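Local coordinates for protein MNMC2 (Aquifex aeolicus, PDB 3VYW) that binds S-adenosylmethionine and acts as a tRNA methyltransferase in the modification of wobble uridine, working without the oxidase domain usually fused to it, at residues A[12-17]-A[295-300]. Numbering follows the deposited sequence.
Sequences ESYLRK and ILIDYL
Tyr14 of the N-terminal helix 3-18 meets Ile297 and Asp298 of the C-terminal helix 292-303, so the two ends of the chain pack together. Tyr14 CG stands anti to the backbone N (chi1 177°), and this carries the ring across to the other helix. Tyr14 OH donates a hydrogen bond to Asp298 OD1 at 2.7 Å. OD1 lies at the edge of the ring, in its plane. The hydroxyl comes to OD1 on the syn side, 21° out of the carboxylate plane. Ring and carboxylate planes are turned 43° from each other. Asp298 OD2 is 3.5 Å from Tyr14 OH and has a long, weak ion pair with Lys290.

Both helices lie outside the mixed central sheet of the Rossmann-like methyltransferase core, and the centre of their contact is about 23 Å from the centre of the chain. Helix 24-37 joins them in a small helical cluster: Phe34 touches Ile297, and Phe27 touches Leu15. The S-adenosylmethionine pocket is not far off, since the side chain of Asp298 is about 11 Å from that of Glu202, a binding residue.

Next to the hydrogen bond the contact is apolar. Ile297 CG2 sits 3.6 Å from Tyr14 CD2 and approaches the ring obliquely. The same methyl is equally near CE2. Ile297 CD1 adds a looser touch at 3.9 Å from Tyr14 CD2. The tyrosine and isoleucine side chains run antiparallel, each passing alongside the other. A phenylalanine in place of Tyr14 would probably keep the touch with Ile297 but leave Asp298 OD1 without its hydroxyl donor.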
loop_
_atom_site.group_PDB
_atom_site.type_symbol
_atom_site.label_atom_id
_atom_site.label_comp_id
_atom_site.label_asym_id
_atom_site.label_seq_id
_atom_site.Cartn_x
_atom_site.Cartn_y
_atom_site.Cartn_z
ATOM N N GLU A 12 0.033 3.307 -27.395
ATOM C CA GLU A 12 0.655 3.413 -28.679
ATOM C C GLU A 12 1.688 4.476 -28.587
ATOM O O GLU A 12 2.754 4.365 -29.090
ATOM C CB GLU A 12 -0.365 3.793 -29.718
ATOM C CG GLU A 12 -1.066 2.619 -30.349
ATOM C CD GLU A 12 -2.237 3.031 -31.180
ATOM O OE1 GLU A 12 -2.643 2.266 -32.048
ATOM O OE2 GLU A 12 -2.750 4.133 -30.973
ATOM N N SER A 13 1.349 5.536 -27.924
ATOM C CA SER A 13 2.261 6.606 -27.819
ATOM C C SER A 13 3.510 6.221 -27.072
ATOM O O SER A 13 4.585 6.580 -27.471
ATOM C CB SER A 13 1.556 7.773 -27.178
ATOM O OG SER A 13 2.449 8.590 -26.515
ATOM N N TYR A 14 3.369 5.513 -25.969
ATOM C CA TYR A 14 4.503 5.095 -25.167
ATOM C C TYR A 14 5.400 4.122 -25.857
ATOM O O TYR A 14 6.575 4.155 -25.693
ATOM C CB TYR A 14 4.045 4.533 -23.842
ATOM C CG TYR A 14 5.127 4.008 -22.946
ATOM C CD1 TYR A 14 5.997 4.848 -22.319
ATOM C CD2 TYR A 14 5.248 2.664 -22.695
ATOM C CE1 TYR A 14 6.966 4.372 -21.491
ATOM C CE2 TYR A 14 6.215 2.196 -21.867
ATOM C CZ TYR A 14 7.064 3.065 -21.275
ATOM O OH TYR A 14 8.017 2.607 -20.449
ATOM N N LEU A 15 4.835 3.219 -26.607
ATOM C CA LEU A 15 5.663 2.264 -27.292
ATOM C C LEU A 15 6.553 2.936 -28.312
ATOM O O LEU A 15 7.673 2.547 -28.506
ATOM C CB LEU A 15 4.838 1.161 -27.909
ATOM C CG LEU A 15 4.071 0.319 -26.927
ATOM C CD1 LEU A 15 3.131 -0.608 -27.646
ATOM C CD2 LEU A 15 4.954 -0.425 -25.957
ATOM N N ARG A 16 6.030 3.938 -28.990
ATOM C CA ARG A 16 6.822 4.680 -29.936
ATOM C C ARG A 16 7.940 5.416 -29.244
ATOM O O ARG A 16 9.057 5.392 -29.673
ATOM C CB ARG A 16 5.955 5.637 -30.720
ATOM C CG ARG A 16 6.713 6.726 -31.444
ATOM C CD ARG A 16 6.050 8.073 -31.292
ATOM N NE ARG A 16 4.982 8.255 -32.254
ATOM C CZ ARG A 16 5.163 8.601 -33.522
ATOM N NH1 ARG A 16 6.379 8.809 -33.990
ATOM N NH2 ARG A 16 4.124 8.756 -34.319
ATOM N N LYS A 17 7.660 6.038 -28.135
ATOM C CA LYS A 17 8.713 6.725 -27.473
ATOM C C LYS A 17 9.763 5.713 -27.111
ATOM O O LYS A 17 10.929 5.972 -27.249
ATOM C CB LYS A 17 8.184 7.420 -26.233
ATOM C CG LYS A 17 9.113 7.404 -25.035
ATOM C CD LYS A 17 8.750 8.469 -24.019
ATOM C CE LYS A 17 9.099 8.065 -22.606
ATOM N NZ LYS A 17 8.392 8.860 -21.584
ATOM N N ILE A 295 4.643 2.361 -15.769
ATOM C CA ILE A 295 5.177 1.341 -14.925
ATOM C C ILE A 295 4.406 0.096 -15.145
ATOM O O ILE A 295 4.939 -0.959 -15.180
ATOM C CB ILE A 295 5.081 1.757 -13.467
ATOM C CG1 ILE A 295 6.105 2.834 -13.186
ATOM C CG2 ILE A 295 5.313 0.577 -12.571
ATOM C CD1 ILE A 295 5.924 3.580 -11.913
ATOM N N LEU A 296 3.117 0.240 -15.288
ATOM C CA LEU A 296 2.270 -0.845 -15.643
ATOM C C LEU A 296 2.567 -1.401 -17.008
ATOM O O LEU A 296 2.594 -2.576 -17.173
ATOM C CB LEU A 296 0.807 -0.421 -15.542
ATOM C CG LEU A 296 -0.288 -1.413 -15.932
ATOM C CD1 LEU A 296 -0.237 -2.665 -15.110
ATOM C CD2 LEU A 296 -1.649 -0.823 -15.804
ATOM N N ILE A 297 2.775 -0.560 -17.992
ATOM C CA ILE A 297 3.053 -1.027 -19.315
ATOM C C ILE A 297 4.344 -1.808 -19.368
ATOM O O ILE A 297 4.416 -2.836 -19.949
ATOM C CB ILE A 297 3.106 0.126 -20.319
ATOM C CG1 ILE A 297 1.731 0.716 -20.539
ATOM C CG2 ILE A 297 3.643 -0.349 -21.637
ATOM C CD1 ILE A 297 1.726 2.072 -21.186
ATOM N N ASP A 298 5.352 -1.330 -18.691
ATOM C CA ASP A 298 6.609 -1.986 -18.661
ATOM C C ASP A 298 6.489 -3.353 -18.083
ATOM O O ASP A 298 7.176 -4.227 -18.480
ATOM C CB ASP A 298 7.525 -1.232 -17.762
ATOM C CG ASP A 298 8.091 -0.071 -18.391
ATOM O OD1 ASP A 298 7.865 0.105 -19.574
ATOM O OD2 ASP A 298 8.752 0.672 -17.682
ATOM N N TYR A 299 5.644 -3.490 -17.086
ATOM C CA TYR A 299 5.408 -4.753 -16.446
ATOM C C TYR A 299 4.775 -5.783 -17.354
ATOM O O TYR A 299 5.179 -6.912 -17.397
ATOM C CB TYR A 299 4.573 -4.506 -15.203
ATOM C CG TYR A 299 4.068 -5.707 -14.481
ATOM C CD1 TYR A 299 4.844 -6.353 -13.579
ATOM C CD2 TYR A 299 2.795 -6.163 -14.676
ATOM C CE1 TYR A 299 4.378 -7.442 -12.905
ATOM C CE2 TYR A 299 2.320 -7.256 -14.013
ATOM C CZ TYR A 299 3.113 -7.888 -13.119
ATOM O OH TYR A 299 2.630 -8.951 -12.443
ATOM N N LEU A 300 3.773 -5.364 -18.089
ATOM C CA LEU A 300 3.093 -6.224 -19.004
ATOM C C LEU A 300 4.013 -6.706 -20.091
ATOM O O LEU A 300 3.920 -7.818 -20.521
ATOM C CB LEU A 300 1.874 -5.536 -19.568
ATOM C CG LEU A 300 0.791 -5.369 -18.540
ATOM C CD1 LEU A 300 -0.323 -4.499 -19.044
ATOM C CD2 LEU A 300 0.254 -6.702 -18.100
#